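Local coordinates for antifreeze protein (Leucosporidium, PDB 3UYU) that binds to the surface of ice crystals and inhibits their growth, which confers freeze tolerance on the yeast that secretes it, at residues 74-77 against 78-82; 113-117 against 118-122. The protein carries 2 engineered substitutions. All coordinates share one frame; numbering follows the deposited sequence.

Interaction 1: 74-77 against 78-82; sequences TPTP and NYLAA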
ATOM      1  N   THR A  74      16.087   4.097  -4.977  1.00 20.70           N
ATOM      2  CA  THR A  74      15.268   2.881  -4.872  1.00 20.33           C
ATOM      3  C   THR A  74      15.555   2.018  -3.636  1.00 19.31           C
ATOM      4  O   THR A  74      16.734   1.713  -3.319  1.00 21.26           O
ATOM      5  CB  THR A  74      15.483   2.090  -6.241  1.00 21.98           C
ATOM      6  OG1 THR A  74      15.243   2.999  -7.350  1.00 24.27           O
ATOM      7  CG2 THR A  74      14.516   1.009  -6.351  1.00 20.12           C
ATOM      8  N   PRO A  75      14.505   1.549  -2.922  1.00 17.44           N
ATOM      9  CA  PRO A  75      13.056   1.614  -3.231  1.00 16.51           C
ATOM     10  C   PRO A  75      12.327   2.815  -2.618  1.00 14.37           C
ATOM     11  O   PRO A  75      11.091   2.808  -2.535  1.00 13.66           O
ATOM     12  CB  PRO A  75      12.523   0.367  -2.538  1.00 15.53           C
ATOM     13  CG  PRO A  75      13.395   0.171  -1.398  1.00 18.58           C
ATOM     14  CD  PRO A  75      14.737   0.689  -1.742  1.00 18.33           C
ATOM     15  N   THR A  76      13.072   3.863  -2.210  1.00 13.30           N
ATOM     16  CA  THR A  76      12.344   4.936  -1.530  1.00 12.92           C
ATOM     17  C   THR A  76      11.246   5.644  -2.332  1.00 12.10           C
ATOM     18  O   THR A  76      10.144   5.893  -1.798  1.00 12.05           O
ATOM     19  CB  THR A  76      13.354   5.899  -0.892  1.00 11.39           C
ATOM     20  OG1 THR A  76      14.073   5.196   0.107  1.00 13.03           O
ATOM     21  CG2 THR A  76      12.695   7.196  -0.289  1.00 13.16           C
ATOM     22  N   PRO A  77      11.456   5.962  -3.646  1.00 12.16           N
ATOM     23  CA  PRO A  77      10.364   6.580  -4.384  1.00 11.76           C
ATOM     24  C   PRO A  77       9.049   5.743  -4.404  1.00 11.02           C
ATOM     25  O   PRO A  77       7.991   6.301  -4.205  1.00 10.93           O
ATOM     26  CB  PRO A  77      10.996   6.850  -5.811  1.00 14.16           C
ATOM     27  CG  PRO A  77      12.493   6.954  -5.486  1.00 14.38           C
ATOM     28  CD  PRO A  77      12.716   5.925  -4.437  1.00 14.68           C
ATOM     29  N   ASN A  78       9.171   4.422  -4.602  1.00 12.43           N
ATOM     30  CA  ASN A  78       7.945   3.639  -4.684  1.00 11.41           C
ATOM     31  C   ASN A  78       7.328   3.378  -3.291  1.00  9.76           C
ATOM     32  O   ASN A  78       6.126   3.276  -3.217  1.00 11.67           O
ATOM     33  CB  ASN A  78       8.194   2.309  -5.440  1.00 13.32           C
ATOM     34  CG  ASN A  78       8.259   2.532  -6.941  1.00 16.34           C
ATOM     35  OD1 ASN A  78       7.649   3.422  -7.476  1.00 19.75           O
ATOM     36  ND2 ASN A  78       8.948   1.659  -7.588  1.00 23.05           N
ATOM     37  N   TYR A  79       8.173   3.330  -2.237  1.00 10.86           N
ATOM     38  CA  TYR A  79       7.679   3.237  -0.850  1.00 11.57           C
ATOM     39  C   TYR A  79       6.865   4.495  -0.489  1.00 10.22           C
ATOM     40  O   TYR A  79       5.734   4.394   0.016  1.00 10.91           O
ATOM     41  CB  TYR A  79       8.886   3.110   0.045  1.00 12.04           C
ATOM     42  CG  TYR A  79       8.585   2.995   1.541  1.00 10.96           C
ATOM     43  CD1 TYR A  79       7.816   1.930   2.058  1.00 12.60           C
ATOM     44  CD2 TYR A  79       9.113   3.951   2.404  1.00 12.38           C
ATOM     45  CE1 TYR A  79       7.579   1.831   3.438  1.00 14.54           C
ATOM     46  CE2 TYR A  79       8.915   3.822   3.799  1.00 15.29           C
ATOM     47  CZ  TYR A  79       8.139   2.783   4.283  1.00 14.31           C
ATOM     48  OH  TYR A  79       7.867   2.620   5.650  1.00 13.07           O
ATOM     49  N   LEU A  80       7.436   5.657  -0.787  1.00 10.13           N
ATOM     50  CA  LEU A  80       6.725   6.908  -0.597  1.00 10.17           C
ATOM     51  C   LEU A  80       5.454   7.081  -1.418  1.00 11.81           C
ATOM     52  O   LEU A  80       4.418   7.636  -0.957  1.00 12.01           O
ATOM     53  CB  LEU A  80       7.674   8.114  -0.864  1.00 11.97           C
ATOM     54  CG  LEU A  80       8.701   8.429   0.252  1.00 11.69           C
ATOM     55  CD1 LEU A  80       9.728   9.355  -0.367  1.00 11.02           C
ATOM     56  CD2 LEU A  80       7.978   9.086   1.455  1.00 12.96           C
ATOM     57  N   ALA A  81       5.510   6.657  -2.691  1.00 11.30           N
ATOM     58  CA  ALA A  81       4.306   6.707  -3.493  1.00 10.16           C
ATOM     59  C   ALA A  81       3.157   5.933  -2.899  1.00  8.85           C
ATOM     60  O   ALA A  81       2.008   6.435  -2.920  1.00 10.34           O
ATOM     61  CB  ALA A  81       4.629   6.221  -4.965  1.00 11.68           C
ATOM     62  N   ALA A  82       3.478   4.771  -2.332  1.00 11.19           N
ATOM     63  CA  ALA A  82       2.457   3.955  -1.705  1.00  9.95           C
ATOM     64  C   ALA A  82       1.970   4.637  -0.419  1.00  9.90           C
ATOM     65  O   ALA A  82       0.772   4.684  -0.156  1.00 10.09           O
ATOM     66  CB  ALA A  82       2.978   2.572  -1.392  1.00 10.37           C
TER

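Interaction 2: 113-117 against 118-122; sequences QTLVP and GLYKW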
ATOM      1  N   GLN A 113     -15.824  20.869  25.901  1.00 16.24           N
ATOM      2  CA  GLN A 113     -16.508  19.667  25.423  1.00 14.49           C
ATOM      3  C   GLN A 113     -15.911  18.347  25.858  1.00 14.60           C
ATOM      4  O   GLN A 113     -14.674  18.235  26.105  1.00 14.26           O
ATOM      5  CB  GLN A 113     -16.548  19.626  23.877  1.00 16.48           C
ATOM      6  CG  GLN A 113     -17.493  20.664  23.257  1.00 16.06           C
ATOM      7  CD  GLN A 113     -18.963  20.266  23.297  1.00 20.91           C
ATOM      8  OE1 GLN A 113     -19.357  19.139  23.629  1.00 22.15           O
ATOM      9  NE2 GLN A 113     -19.799  21.239  22.936  1.00 26.07           N
ATOM     10  N   THR A 114     -16.798  17.393  26.057  1.00 14.01           N
ATOM     11  CA  THR A 114     -16.386  16.002  26.275  1.00 15.99           C
ATOM     12  C   THR A 114     -17.079  15.195  25.214  1.00 16.39           C
ATOM     13  O   THR A 114     -18.304  15.188  25.165  1.00 17.19           O
ATOM     14  CB  THR A 114     -16.810  15.508  27.663  1.00 16.93           C
ATOM     15  OG1 THR A 114     -16.121  16.222  28.667  1.00 16.48           O
ATOM     16  CG2 THR A 114     -16.587  13.999  27.822  1.00 19.53           C
ATOM     17  N   LEU A 115     -16.324  14.514  24.353  1.00 15.00           N
ATOM     18  CA  LEU A 115     -16.920  13.930  23.162  1.00 15.84           C
ATOM     19  C   LEU A 115     -17.024  12.434  23.270  1.00 15.30           C
ATOM     20  O   LEU A 115     -16.014  11.744  23.453  1.00 14.92           O
ATOM     21  CB  LEU A 115     -16.111  14.309  21.930  1.00 16.23           C
ATOM     22  CG  LEU A 115     -15.889  15.790  21.703  1.00 17.29           C
ATOM     23  CD1 LEU A 115     -15.058  15.893  20.443  1.00 16.57           C
ATOM     24  CD2 LEU A 115     -17.259  16.429  21.550  1.00 21.27           C
ATOM     25  N   VAL A 116     -18.238  11.927  23.230  1.00 16.94           N
ATOM     26  CA  VAL A 116     -18.462  10.503  23.093  1.00 16.47           C
ATOM     27  C   VAL A 116     -18.023   9.977  21.718  1.00 14.39           C
ATOM     28  O   VAL A 116     -17.963  10.749  20.719  1.00 15.70           O
ATOM     29  CB  VAL A 116     -19.923  10.065  23.377  1.00 17.47           C
ATOM     30  CG1 VAL A 116     -20.354  10.573  24.725  1.00 23.06           C
ATOM     31  CG2 VAL A 116     -20.875  10.542  22.273  1.00 19.48           C
ATOM     32  N   PRO A 117     -17.755   8.674  21.598  1.00 13.44           N
ATOM     33  CA  PRO A 117     -17.442   8.097  20.254  1.00 12.86           C
ATOM     34  C   PRO A 117     -18.495   8.339  19.174  1.00 14.31           C
ATOM     35  O   PRO A 117     -19.694   8.427  19.489  1.00 16.40           O
ATOM     36  CB  PRO A 117     -17.303   6.565  20.517  1.00 12.54           C
ATOM     37  CG  PRO A 117     -16.867   6.534  22.012  1.00 13.74           C
ATOM     38  CD  PRO A 117     -17.848   7.601  22.614  1.00 13.62           C
ATOM     39  N   GLY A 118     -18.047   8.523  17.947  1.00 13.41           N
ATOM     40  CA  GLY A 118     -19.040   8.685  16.869  1.00 14.26           C
ATOM     41  C   GLY A 118     -18.463   9.480  15.736  1.00 13.30           C
ATOM     42  O   GLY A 118     -17.249   9.761  15.678  1.00 13.29           O
ATOM     43  N   LEU A 119     -19.354   9.776  14.780  1.00 13.65           N
ATOM     44  CA  LEU A 119     -19.061  10.529  13.582  1.00 15.48           C
ATOM     45  C   LEU A 119     -19.566  11.955  13.707  1.00 14.59           C
ATOM     46  O   LEU A 119     -20.757  12.157  13.925  1.00 14.80           O
ATOM     47  CB  LEU A 119     -19.757   9.874  12.433  1.00 15.74           C
ATOM     48  CG  LEU A 119     -19.308  10.101  10.987  1.00 17.51           C
ATOM     49  CD1 LEU A 119     -20.284   9.843   9.878  1.00 16.35           C
ATOM     50  CD2 LEU A 119     -17.916  10.706  10.607  1.00 17.11           C
ATOM     51  N   TYR A 120     -18.641  12.916  13.679  1.00 16.01           N
ATOM     52  CA  TYR A 120     -18.915  14.339  13.864  1.00 14.98           C
ATOM     53  C   TYR A 120     -18.641  15.107  12.554  1.00 16.50           C
ATOM     54  O   TYR A 120     -17.552  14.971  11.992  1.00 17.47           O
ATOM     55  CB  TYR A 120     -18.035  14.970  14.962  1.00 16.41           C
ATOM     56  CG  TYR A 120     -18.281  14.438  16.372  1.00 14.04           C
ATOM     57  CD1 TYR A 120     -17.874  13.133  16.719  1.00 14.18           C
ATOM     58  CD2 TYR A 120     -18.796  15.265  17.374  1.00 14.83           C
ATOM     59  CE1 TYR A 120     -18.093  12.657  18.038  1.00 16.24           C
ATOM     60  CE2 TYR A 120     -19.034  14.817  18.676  1.00 15.34           C
ATOM     61  CZ  TYR A 120     -18.684  13.492  18.988  1.00 15.10           C
ATOM     62  OH  TYR A 120     -18.878  13.035  20.304  1.00 15.87           O
ATOM     63  N   LYS A 121     -19.615  15.924  12.112  1.00 14.33           N
ATOM     64  CA  LYS A 121     -19.474  16.617  10.817  1.00 14.58           C
ATOM     65  C   LYS A 121     -19.760  18.105  11.005  1.00 15.27           C
ATOM     66  O   LYS A 121     -20.742  18.485  11.668  1.00 16.24           O
ATOM     67  CB  LYS A 121     -20.468  16.069   9.793  1.00 14.71           C
ATOM     68  CG  LYS A 121     -20.324  16.701   8.410  1.00 15.83           C
ATOM     69  CD  LYS A 121     -21.297  16.061   7.409  1.00 16.71           C
ATOM     70  CE  LYS A 121     -21.201  16.850   6.109  1.00 23.29           C
ATOM     71  NZ  LYS A 121     -20.035  16.285   5.427  1.00 24.72           N
ATOM     72  N   TRP A 122     -18.956  18.931  10.339  1.00 16.34           N
ATOM     73  CA  TRP A 122     -19.227  20.372  10.220  1.00 15.93           C
ATOM     74  C   TRP A 122     -19.014  20.803   8.812  1.00 16.84           C
ATOM     75  O   TRP A 122     -18.013  20.422   8.176  1.00 17.14           O
ATOM     76  CB  TRP A 122     -18.206  21.187  10.968  1.00 14.46           C
ATOM     77  CG  TRP A 122     -18.250  20.989  12.483  1.00 13.70           C
ATOM     78  CD1 TRP A 122     -18.858  21.793  13.365  1.00 13.89           C
ATOM     79  CD2 TRP A 122     -17.631  19.922  13.239  1.00 12.62           C
ATOM     80  NE1 TRP A 122     -18.654  21.334  14.662  1.00 17.07           N
ATOM     81  CE2 TRP A 122     -17.926  20.167  14.597  1.00 14.61           C
ATOM     82  CE3 TRP A 122     -16.876  18.796  12.885  1.00 16.69           C
ATOM     83  CZ2 TRP A 122     -17.441  19.329  15.651  1.00 16.91           C
ATOM     84  CZ3 TRP A 122     -16.353  17.937  13.932  1.00 16.85           C
ATOM     85  CH2 TRP A 122     -16.691  18.191  15.279  1.00 15.34           C
TER

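Interaction 1: 74-77 against 78-82
Pro75, Thr76 and Pro77 meet Tyr79, Leu80 and Ala81 in the first turn of helix 76-96, the long helix of this ice-binding fold that accompanies the right-handed beta-helix. Pro75 stands at the N-cap, preceded by a cis peptide bond. Three consecutive i to i+4 backbone hydrogen bonds start the helix. Tyr79 N donates to Pro75 O at 3.0 Å. The bond from Leu80 N to Thr76 O, 2.9 Å, is straighter, at 174°. Ala81 N lies 2.9 Å from Pro77 O and comes in tilted 24° from the carbonyl plane. Pro77 lacks an N-H, but in the first turn of a helix that position has no acceptor one turn back, so no helical bond is lost.

Apolar contact follows the same spacing. Thr76 and Leu80 lie side by side and point the same way. The Thr76 methyl CG2 is anti to the backbone N, which sets it beside Leu80 CD1. Leu80 CD1 lies 3.7 Å from Thr76 CG2. The hydroxyl Thr76 OG1 takes the other branch and hydrogen-bonds to Thr56 O, while both side chains pack on Tyr68 of strand 67-69, so this side of the turn faces the body of the fold.

Tyr79 touches the turn only with its root. Its CG is anti to the backbone N (chi1 -180°), and the ring leads away to place OH on Asn13 ND2. The second subunit covers other parts of the turn: Tyr68 of that subunit packs on Pro75, and Ala227 of that subunit on Asn78.

Ala81 CB sits 3.4 Å from Pro77 O.

Interaction 2: 113-117 against 118-122
Val116 and Tyr120 face each other across a sharp corner, where the backbone leaves strand 113-115, passes Pro117 and enters strand 118-122 at Gly118 with phi 154° and psi -174°. At those angles a CB on Gly118 would collide with Pro117 O, so the lack of a side chain matters.

The Tyr120 side chain reaches back across the inside of the corner. Its CG lies anti to the carbonyl carbon (chi1 -65°), which sends the ring toward the preceding strand. The hydroxyl OH donates to Val116 O. The bond is very short at 2.5 Å, and its exact length is doubtful. Val116 O lies in the ring plane, at the edge, and is also 3.3 Å from Tyr120 CE1. The side chain of Val116 crosses that of Tyr120 at about a right angle, with Val116 CG2 3.8 Å from Tyr120 OH.

Leu115 adds the apolar part. Its CB is 3.5 Å from Tyr120 OH, and its CD2 packs at 3.7 Å on Tyr120 CE2, coming at an oblique angle to the ring. Both residues are buried. A leucine in place of Tyr120 would probably leave Val116 O without its hydroxyl partner and open a gap beside Leu115 CD2.

The ring of Tyr120 stacks with Phe102 and meets Phe144 with its plane inclined. These lie on strands 102-103 and 142-146, the parallel neighbours of strand 118-122. Aromatic side chains stacked from one coil to the next, inside a corner that joins two faces, are characteristic of a right-handed beta-helix.

From the N terminus, the chain lays down strands 16-18 to 67-69 before it reaches interaction 1, where helix 76-96 begins. The helix ends before interaction 2, the corner between strands 113-115 and 118-122. Each contact closes only a tight local turn. They come in series and neither nests nor crosses. Their centres are 36 Å apart, on opposite sides of the centre of the chain, and their nearest atoms about 22 Å. Interaction 1 ties the helix start to strand 67-69 and to the dimer interface. Interaction 2 is the corner between two faces of the beta-helix; strand 113-115 pairs with 132-135 and strand 118-122 with 142-146. Both lie away from the residues thought to bind ice.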